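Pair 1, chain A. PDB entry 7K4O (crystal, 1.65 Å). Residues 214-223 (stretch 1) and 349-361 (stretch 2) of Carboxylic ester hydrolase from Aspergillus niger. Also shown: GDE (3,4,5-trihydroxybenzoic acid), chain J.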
# COMPACT_ATOMS: atom_id res chain seq x y z
N ARG A 214 -9.32 2.60 -3.80
CA ARG A 214 -10.33 2.19 -4.80
C ARG A 214 -10.96 0.88 -4.31
O ARG A 214 -11.13 -0.06 -5.10
CB ARG A 214 -9.71 2.10 -6.20
CG ARG A 214 -10.73 2.25 -7.31
CD ARG A 214 -10.09 2.34 -8.68
NE ARG A 214 -9.31 3.58 -8.80
CZ ARG A 214 -7.98 3.69 -8.83
NH1 ARG A 214 -7.20 2.63 -8.77
NH2 ARG A 214 -7.46 4.89 -8.83
N TRP A 215 -11.39 0.87 -3.06
CA TRP A 215 -11.75 -0.32 -2.27
C TRP A 215 -12.64 -1.32 -3.05
O TRP A 215 -12.26 -2.50 -3.11
CB TRP A 215 -12.43 0.11 -0.97
CG TRP A 215 -12.63 -1.06 -0.05
CD1 TRP A 215 -13.71 -1.88 0.07
CD2 TRP A 215 -11.71 -1.45 0.97
NE1 TRP A 215 -13.47 -2.81 1.03
CE2 TRP A 215 -12.26 -2.58 1.63
CE3 TRP A 215 -10.44 -1.00 1.38
CZ2 TRP A 215 -11.58 -3.26 2.63
CZ3 TRP A 215 -9.78 -1.66 2.38
CH2 TRP A 215 -10.34 -2.78 3.00
N SER A 216 -13.76 -0.86 -3.60
CA SER A 216 -14.74 -1.81 -4.17
C SER A 216 -14.12 -2.52 -5.37
O SER A 216 -14.56 -3.65 -5.68
CB SER A 216 -16.07 -1.10 -4.49
OG SER A 216 -15.93 -0.17 -5.55
N PHE A 217 -13.23 -1.87 -6.11
CA PHE A 217 -12.62 -2.46 -7.33
C PHE A 217 -11.46 -3.33 -6.89
O PHE A 217 -11.32 -4.46 -7.32
CB PHE A 217 -12.21 -1.36 -8.29
CG PHE A 217 -13.35 -0.69 -9.02
CD1 PHE A 217 -14.25 0.14 -8.36
CD2 PHE A 217 -13.58 -0.94 -10.36
CE1 PHE A 217 -15.33 0.68 -9.01
CE2 PHE A 217 -14.63 -0.34 -11.03
CZ PHE A 217 -15.50 0.46 -10.35
N GLN A 218 -10.61 -2.82 -5.98
CA GLN A 218 -9.38 -3.51 -5.57
C GLN A 218 -9.75 -4.81 -4.87
O GLN A 218 -9.10 -5.84 -5.10
CB GLN A 218 -8.58 -2.61 -4.63
CG GLN A 218 -7.50 -3.36 -3.85
CD GLN A 218 -6.55 -4.19 -4.70
OE1 GLN A 218 -6.33 -3.87 -5.87
NE2 GLN A 218 -5.95 -5.17 -4.06
N GLN A 219 -10.72 -4.82 -3.92
CA GLN A 219 -10.97 -6.05 -3.16
C GLN A 219 -11.67 -7.07 -4.08
O GLN A 219 -11.31 -8.27 -4.07
CB GLN A 219 -11.83 -5.82 -1.92
CG GLN A 219 -11.31 -4.74 -0.95
CD GLN A 219 -9.85 -4.88 -0.61
OE1 GLN A 219 -9.30 -5.99 -0.62
NE2 GLN A 219 -9.24 -3.76 -0.18
N THR A 220 -12.61 -6.61 -4.88
CA THR A 220 -13.39 -7.55 -5.72
C THR A 220 -12.50 -8.16 -6.81
O THR A 220 -12.70 -9.36 -7.14
CB THR A 220 -14.59 -6.86 -6.32
OG1 THR A 220 -15.37 -6.24 -5.29
CG2 THR A 220 -15.46 -7.83 -7.09
N GLN A 221 -11.54 -7.42 -7.36
CA GLN A 221 -10.68 -7.94 -8.45
C GLN A 221 -9.84 -9.11 -7.97
O GLN A 221 -9.38 -9.89 -8.84
CB GLN A 221 -9.89 -6.85 -9.16
CG GLN A 221 -8.82 -6.19 -8.32
CD GLN A 221 -7.53 -6.97 -8.23
OE1 GLN A 221 -7.07 -7.53 -9.25
NE2 GLN A 221 -6.97 -7.07 -7.01
N HIS A 222 -9.68 -9.31 -6.67
CA HIS A 222 -8.96 -10.48 -6.12
C HIS A 222 -9.69 -11.79 -6.51
O HIS A 222 -9.04 -12.83 -6.43
CB HIS A 222 -8.80 -10.39 -4.63
CG HIS A 222 -7.60 -9.62 -4.17
ND1 HIS A 222 -6.31 -10.07 -4.45
CD2 HIS A 222 -7.48 -8.46 -3.45
CE1 HIS A 222 -5.45 -9.25 -3.85
NE2 HIS A 222 -6.14 -8.23 -3.24
N LEU A 223 -10.96 -11.71 -6.89
CA LEU A 223 -11.76 -12.91 -7.30
C LEU A 223 -11.66 -13.06 -8.81
O LEU A 223 -12.15 -14.08 -9.29
CB LEU A 223 -13.22 -12.75 -6.86
CG LEU A 223 -13.48 -12.78 -5.37
CD1 LEU A 223 -14.99 -12.61 -5.05
CD2 LEU A 223 -12.97 -14.03 -4.71
N ILE A 349 -10.39 -20.40 -3.63
CA ILE A 349 -11.01 -19.04 -3.58
C ILE A 349 -10.03 -18.08 -2.90
O ILE A 349 -9.60 -18.37 -1.77
CB ILE A 349 -12.38 -19.07 -2.87
CG1 ILE A 349 -13.35 -19.92 -3.68
CG2 ILE A 349 -12.90 -17.64 -2.72
CD1 ILE A 349 -14.62 -20.26 -2.96
N ASP A 350 -9.71 -16.99 -3.57
CA ASP A 350 -8.78 -15.98 -3.01
C ASP A 350 -9.32 -15.43 -1.68
O ASP A 350 -10.45 -14.95 -1.64
CB ASP A 350 -8.58 -14.87 -4.02
CG ASP A 350 -7.52 -13.92 -3.51
OD1 ASP A 350 -6.35 -14.19 -3.76
OD2 ASP A 350 -7.90 -12.98 -2.80
N GLN A 351 -8.47 -15.45 -0.66
CA GLN A 351 -8.83 -15.09 0.73
C GLN A 351 -9.24 -13.60 0.78
O GLN A 351 -10.22 -13.31 1.46
CB GLN A 351 -7.67 -15.41 1.67
CG GLN A 351 -8.07 -15.41 3.15
CD GLN A 351 -8.21 -14.04 3.80
OE1 GLN A 351 -7.54 -13.08 3.44
NE2 GLN A 351 -9.12 -13.93 4.77
N LEU A 352 -8.46 -12.69 0.20
CA LEU A 352 -8.76 -11.24 0.36
C LEU A 352 -10.05 -10.92 -0.38
O LEU A 352 -10.88 -10.16 0.13
CB LEU A 352 -7.60 -10.39 -0.16
CG LEU A 352 -6.48 -10.17 0.85
CD1 LEU A 352 -5.31 -9.52 0.16
CD2 LEU A 352 -6.92 -9.29 2.02
N GLY A 353 -10.23 -11.46 -1.58
CA GLY A 353 -11.45 -11.20 -2.33
C GLY A 353 -12.67 -11.78 -1.63
O GLY A 353 -13.69 -11.08 -1.49
N GLY A 354 -12.57 -13.02 -1.17
CA GLY A 354 -13.66 -13.67 -0.44
C GLY A 354 -13.99 -12.93 0.84
O GLY A 354 -15.20 -12.79 1.19
N GLU A 355 -12.97 -12.46 1.54
CA GLU A 355 -13.23 -11.77 2.82
C GLU A 355 -14.04 -10.49 2.55
O GLU A 355 -14.91 -10.15 3.39
CB GLU A 355 -11.93 -11.43 3.55
CG GLU A 355 -12.19 -10.63 4.83
CD GLU A 355 -11.13 -10.70 5.89
OE1 GLU A 355 -10.02 -11.17 5.59
OE2 GLU A 355 -11.43 -10.32 7.03
N TYR A 356 -13.72 -9.70 1.54
CA TYR A 356 -14.48 -8.48 1.23
C TYR A 356 -15.98 -8.84 1.05
O TYR A 356 -16.85 -8.23 1.71
CB TYR A 356 -13.96 -7.74 0.02
CG TYR A 356 -14.89 -6.65 -0.44
CD1 TYR A 356 -15.21 -5.61 0.40
CD2 TYR A 356 -15.48 -6.64 -1.69
CE1 TYR A 356 -16.12 -4.62 0.04
CE2 TYR A 356 -16.31 -5.61 -2.10
CZ TYR A 356 -16.64 -4.58 -1.23
OH TYR A 356 -17.53 -3.61 -1.59
N ILE A 357 -16.27 -9.82 0.22
CA ILE A 357 -17.70 -10.19 -0.03
C ILE A 357 -18.34 -10.67 1.27
O ILE A 357 -19.45 -10.20 1.62
CB ILE A 357 -17.83 -11.20 -1.18
CG1 ILE A 357 -17.24 -10.65 -2.48
CG2 ILE A 357 -19.29 -11.64 -1.32
CD1 ILE A 357 -17.69 -9.27 -2.90
N ALA A 358 -17.70 -11.57 1.99
CA ALA A 358 -18.30 -12.15 3.21
C ALA A 358 -18.48 -11.08 4.29
O ALA A 358 -19.51 -11.07 5.00
CB ALA A 358 -17.48 -13.31 3.72
N LEU A 359 -17.47 -10.21 4.51
CA LEU A 359 -17.44 -9.29 5.66
C LEU A 359 -18.23 -8.00 5.38
O LEU A 359 -18.92 -7.53 6.28
CB LEU A 359 -15.99 -8.91 5.97
CG LEU A 359 -15.80 -8.11 7.25
CD1 LEU A 359 -16.12 -8.93 8.48
CD2 LEU A 359 -14.39 -7.54 7.25
N LEU A 360 -18.04 -7.38 4.22
CA LEU A 360 -18.51 -6.01 3.99
C LEU A 360 -19.66 -5.96 2.98
O LEU A 360 -20.27 -4.92 2.86
CB LEU A 360 -17.33 -5.14 3.59
CG LEU A 360 -16.37 -4.82 4.74
CD1 LEU A 360 -15.06 -4.33 4.16
CD2 LEU A 360 -16.99 -3.77 5.65
N VAL A 361 -19.94 -7.03 2.26
CA VAL A 361 -21.11 -7.10 1.37
C VAL A 361 -22.19 -7.93 2.06
O VAL A 361 -23.26 -7.38 2.41
CB VAL A 361 -20.72 -7.62 -0.02
CG1 VAL A 361 -21.98 -7.72 -0.89
CG2 VAL A 361 -19.67 -6.74 -0.68
OAA GDE J . -2.27 -4.53 3.24
OAB GDE J . -1.28 -6.16 2.12
OAC GDE J . -7.04 -4.59 1.32
OAD GDE J . -4.30 -6.73 -1.97
OAE GDE J . -6.69 -5.82 -1.19
CAF GDE J . -4.65 -4.98 1.81
CAG GDE J . -3.26 -6.07 0.14
CAH GDE J . -2.26 -5.40 2.31
CAI GDE J . -5.76 -5.08 0.96
CAJ GDE J . -4.38 -6.21 -0.71
CAK GDE J . -3.45 -5.53 1.40
CAL GDE J . -5.58 -5.70 -0.31
O HOH W 1 -10.53 -7.79 1.35

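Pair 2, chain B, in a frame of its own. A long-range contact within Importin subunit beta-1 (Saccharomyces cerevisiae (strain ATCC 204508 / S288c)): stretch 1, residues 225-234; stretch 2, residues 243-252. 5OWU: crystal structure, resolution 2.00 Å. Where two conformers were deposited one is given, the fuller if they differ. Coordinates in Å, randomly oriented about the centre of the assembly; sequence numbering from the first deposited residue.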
# COMPACT_ATOMS: atom_id res chain seq x y z
N LEU B 225 -15.79 -5.37 28.46
CA LEU B 225 -15.57 -5.75 27.06
C LEU B 225 -14.31 -6.59 26.90
O LEU B 225 -14.31 -7.61 26.21
CB LEU B 225 -15.50 -4.50 26.18
CG LEU B 225 -15.36 -4.78 24.68
CD1 LEU B 225 -16.49 -5.68 24.20
CD2 LEU B 225 -15.35 -3.51 23.86
N MET B 226 -13.20 -6.15 27.52
CA MET B 226 -11.96 -6.91 27.41
C MET B 226 -12.11 -8.30 28.03
O MET B 226 -11.57 -9.28 27.50
CB MET B 226 -10.81 -6.15 28.08
CG MET B 226 -10.38 -4.90 27.31
SD MET B 226 -9.80 -5.31 25.66
CE MET B 226 -8.20 -6.03 26.02
N GLN B 227 -12.83 -8.39 29.14
CA GLN B 227 -13.11 -9.69 29.74
C GLN B 227 -13.83 -10.60 28.75
O GLN B 227 -13.46 -11.77 28.58
CB GLN B 227 -13.94 -9.51 31.01
CG GLN B 227 -14.37 -10.81 31.66
CD GLN B 227 -14.98 -10.61 33.04
OE1 GLN B 227 -14.78 -9.57 33.68
NE2 GLN B 227 -15.73 -11.60 33.51
N VAL B 228 -14.85 -10.08 28.06
CA VAL B 228 -15.58 -10.88 27.08
C VAL B 228 -14.67 -11.32 25.94
O VAL B 228 -14.71 -12.47 25.49
CB VAL B 228 -16.80 -10.10 26.55
CG1 VAL B 228 -17.47 -10.87 25.40
CG2 VAL B 228 -17.80 -9.83 27.67
N VAL B 229 -13.85 -10.40 25.43
CA VAL B 229 -12.98 -10.73 24.31
C VAL B 229 -11.98 -11.82 24.71
O VAL B 229 -11.78 -12.80 23.99
CB VAL B 229 -12.28 -9.46 23.79
CG1 VAL B 229 -11.20 -9.81 22.77
CG2 VAL B 229 -13.30 -8.53 23.15
N CYS B 230 -11.35 -11.67 25.88
CA CYS B 230 -10.37 -12.66 26.33
C CYS B 230 -11.03 -14.02 26.55
O CYS B 230 -10.53 -15.06 26.08
CB CYS B 230 -9.70 -12.17 27.61
SG CYS B 230 -8.67 -10.72 27.37
N GLU B 231 -12.14 -14.02 27.28
CA GLU B 231 -12.95 -15.22 27.43
C GLU B 231 -13.10 -15.89 26.07
O GLU B 231 -12.91 -17.10 25.95
CB GLU B 231 -14.31 -14.87 28.05
CG GLU B 231 -15.14 -16.08 28.49
CD GLU B 231 -15.47 -17.03 27.34
OE1 GLU B 231 -15.20 -18.24 27.47
OE2 GLU B 231 -15.99 -16.56 26.31
N ALA B 232 -13.42 -15.10 25.04
CA ALA B 232 -13.61 -15.68 23.72
C ALA B 232 -12.32 -16.25 23.15
O ALA B 232 -12.36 -17.26 22.43
CB ALA B 232 -14.21 -14.65 22.76
N THR B 233 -11.17 -15.62 23.42
CA THR B 233 -9.92 -16.18 22.92
C THR B 233 -9.60 -17.52 23.56
O THR B 233 -8.84 -18.30 22.98
CB THR B 233 -8.74 -15.25 23.17
OG1 THR B 233 -8.50 -15.15 24.58
CG2 THR B 233 -8.98 -13.87 22.58
N GLN B 234 -10.15 -17.80 24.74
CA GLN B 234 -9.95 -19.11 25.35
C GLN B 234 -11.07 -20.10 25.03
O GLN B 234 -11.10 -21.19 25.61
CB GLN B 234 -9.82 -18.96 26.87
CG GLN B 234 -8.81 -17.89 27.29
CD GLN B 234 -7.43 -18.14 26.73
OE1 GLN B 234 -6.78 -19.14 27.07
NE2 GLN B 234 -6.96 -17.25 25.87
N ALA B 243 -11.62 -15.32 15.57
CA ALA B 243 -12.35 -14.06 15.57
C ALA B 243 -11.97 -13.20 16.78
O ALA B 243 -11.75 -11.99 16.66
CB ALA B 243 -13.85 -14.33 15.55
N ALA B 244 -11.90 -13.82 17.96
CA ALA B 244 -11.59 -13.07 19.17
C ALA B 244 -10.19 -12.46 19.09
O ALA B 244 -9.98 -11.33 19.53
CB ALA B 244 -11.73 -13.97 20.39
N PHE B 245 -9.23 -13.20 18.53
CA PHE B 245 -7.88 -12.66 18.37
C PHE B 245 -7.84 -11.55 17.33
O PHE B 245 -7.08 -10.58 17.50
CB PHE B 245 -6.90 -13.78 18.00
CG PHE B 245 -6.18 -14.36 19.18
CD1 PHE B 245 -5.13 -13.66 19.76
CD2 PHE B 245 -6.54 -15.58 19.72
CE1 PHE B 245 -4.46 -14.18 20.86
CE2 PHE B 245 -5.87 -16.11 20.82
CZ PHE B 245 -4.83 -15.41 21.39
N GLY B 246 -8.65 -11.63 16.27
CA GLY B 246 -8.79 -10.48 15.39
C GLY B 246 -9.23 -9.25 16.15
O GLY B 246 -8.67 -8.15 15.99
N CYS B 247 -10.24 -9.42 17.02
CA CYS B 247 -10.68 -8.33 17.89
C CYS B 247 -9.54 -7.80 18.75
O CYS B 247 -9.32 -6.59 18.84
CB CYS B 247 -11.80 -8.79 18.80
SG CYS B 247 -13.38 -8.71 18.05
N LEU B 248 -8.83 -8.71 19.42
CA LEU B 248 -7.77 -8.28 20.31
C LEU B 248 -6.72 -7.47 19.56
O LEU B 248 -6.25 -6.45 20.06
CB LEU B 248 -7.11 -9.48 20.99
CG LEU B 248 -7.55 -9.88 22.40
CD1 LEU B 248 -6.67 -11.01 22.88
CD2 LEU B 248 -7.50 -8.70 23.37
N CYS B 249 -6.33 -7.93 18.37
CA CYS B 249 -5.29 -7.21 17.63
C CYS B 249 -5.77 -5.82 17.25
O CYS B 249 -5.03 -4.83 17.39
CB CYS B 249 -4.89 -7.99 16.38
SG CYS B 249 -4.00 -9.53 16.73
N LYS B 250 -7.01 -5.72 16.77
CA LYS B 250 -7.53 -4.41 16.39
C LYS B 250 -7.63 -3.49 17.60
O LYS B 250 -7.33 -2.29 17.52
CB LYS B 250 -8.89 -4.57 15.71
CG LYS B 250 -9.05 -3.68 14.49
CD LYS B 250 -10.51 -3.35 14.18
CE LYS B 250 -10.64 -2.49 12.94
NZ LYS B 250 -9.87 -1.22 13.07
N ILE B 251 -8.05 -4.04 18.75
CA ILE B 251 -8.11 -3.25 19.97
C ILE B 251 -6.73 -2.77 20.38
O ILE B 251 -6.57 -1.65 20.85
CB ILE B 251 -8.76 -4.06 21.11
CG1 ILE B 251 -10.25 -4.26 20.83
CG2 ILE B 251 -8.56 -3.36 22.46
CD1 ILE B 251 -10.91 -5.32 21.70
N MET B 252 -5.72 -3.63 20.25
CA MET B 252 -4.37 -3.20 20.60
C MET B 252 -3.93 -2.06 19.71
O MET B 252 -3.37 -1.05 20.19
CB MET B 252 -3.41 -4.39 20.50
CG MET B 252 -1.93 -4.06 20.72
SD MET B 252 -1.52 -3.62 22.41
CE MET B 252 -1.94 -5.14 23.28

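Superposing N, CA and C of 14 central residues brings pair 2 onto pair 1 with an RMSD of 0.9 Å. In both, two helices cross at a steep, mostly antiparallel angle: 125° between the N-to-C directions and 7.9 Å between axes in pair 1, 138° and 8.4 Å in pair 2. The match runs without a gap from Trp215(A) = Leu225(B) to Leu223(A) = Thr233(B), and on the second helix from Gly353(A) = Ala244(B) to Val361(A) = Met252(B). Neither interface has a direct hydrogen bond across it; the buried surface is 580 Å² in pair 1 and 434 Å² in pair 2.

The closest CA-CA approach falls near the same place. In pair 1 the nearest CA atoms are those of His222(A) and Gly353(A), 4.6 Å apart; in pair 2 CA of Thr233(B) and CA of Ala244(B) are nearest, 5.2 Å apart. The residue on the second helix is thus equivalent, while its partner shifts by one position. Glycine permits the tighter fit: an ideal CB on Gly353(A) would lie 2.9 Å from CG of Leu223(A), a clash, and 3.0 Å from CB of His222(A). Side-chain atoms of Leu223(A) and His222(A) crowd that site, and the bare CA of Gly353(A) also lies 3.4 Å from O of Gln219(A) in a CA-H...O contact. At the wider approach of pair 2, a methyl fits: CB of Ala244(B) lies 3.5 Å from CB of Ala232(B), the counterpart of His222(A), and 3.5 Å from CG2 of Thr233(B).

The knobs come from opposite helices. In pair 1, Tyr356(A) (chi1 t) enters a hole formed by Trp215(A), Ser216(A), Gln219(A) and Thr220(A). The Trp215(A) edge meets its face in an offset aromatic pair, with centroids of the five-membered ring and the tyrosine ring 5.0 Å apart and planes at 76°. Its counterpart, Cys247(B), is small; side-chain centres differ by 5.7 Å. There the knob is Val229(B), matched to Gln219(A), seated among Ala244(B), Cys247(B), Leu248(B) and Ile251(B), with its CG1 3.7 Å from CG of Leu248(B).

Some apolar roles persist. Leu223(A) CD1 meets Ile357(A) CG1 at 3.9 Å, and at the matched positions Thr233(B) CG2 meets Leu248(B) CD1 at 3.7 Å. CH-pi packing occurs in both but at unmatched pairs: Leu352(A) CB lies 4.0 Å from the His222(A) ring centroid, whereas Thr233(B) CG2 lies 4.3 Å from that of Phe245(B), each over the ring face.

Polarity separates the two most clearly. In pair 1 a water bridges the helices, donating to OE1 of Gln219(A) at 2.9 Å and to O of Leu352(A) at 2.7 Å. Gln219(A) also binds the trihydroxybenzoic acid, NE2 donating to OAC at 2.8 Å, and His222(A) NE2 hydrogen-bonds OAD at 2.7 Å. The matched Val229(B) and Ala232(B) offer only apolar side chains, which pack directly against the second helix.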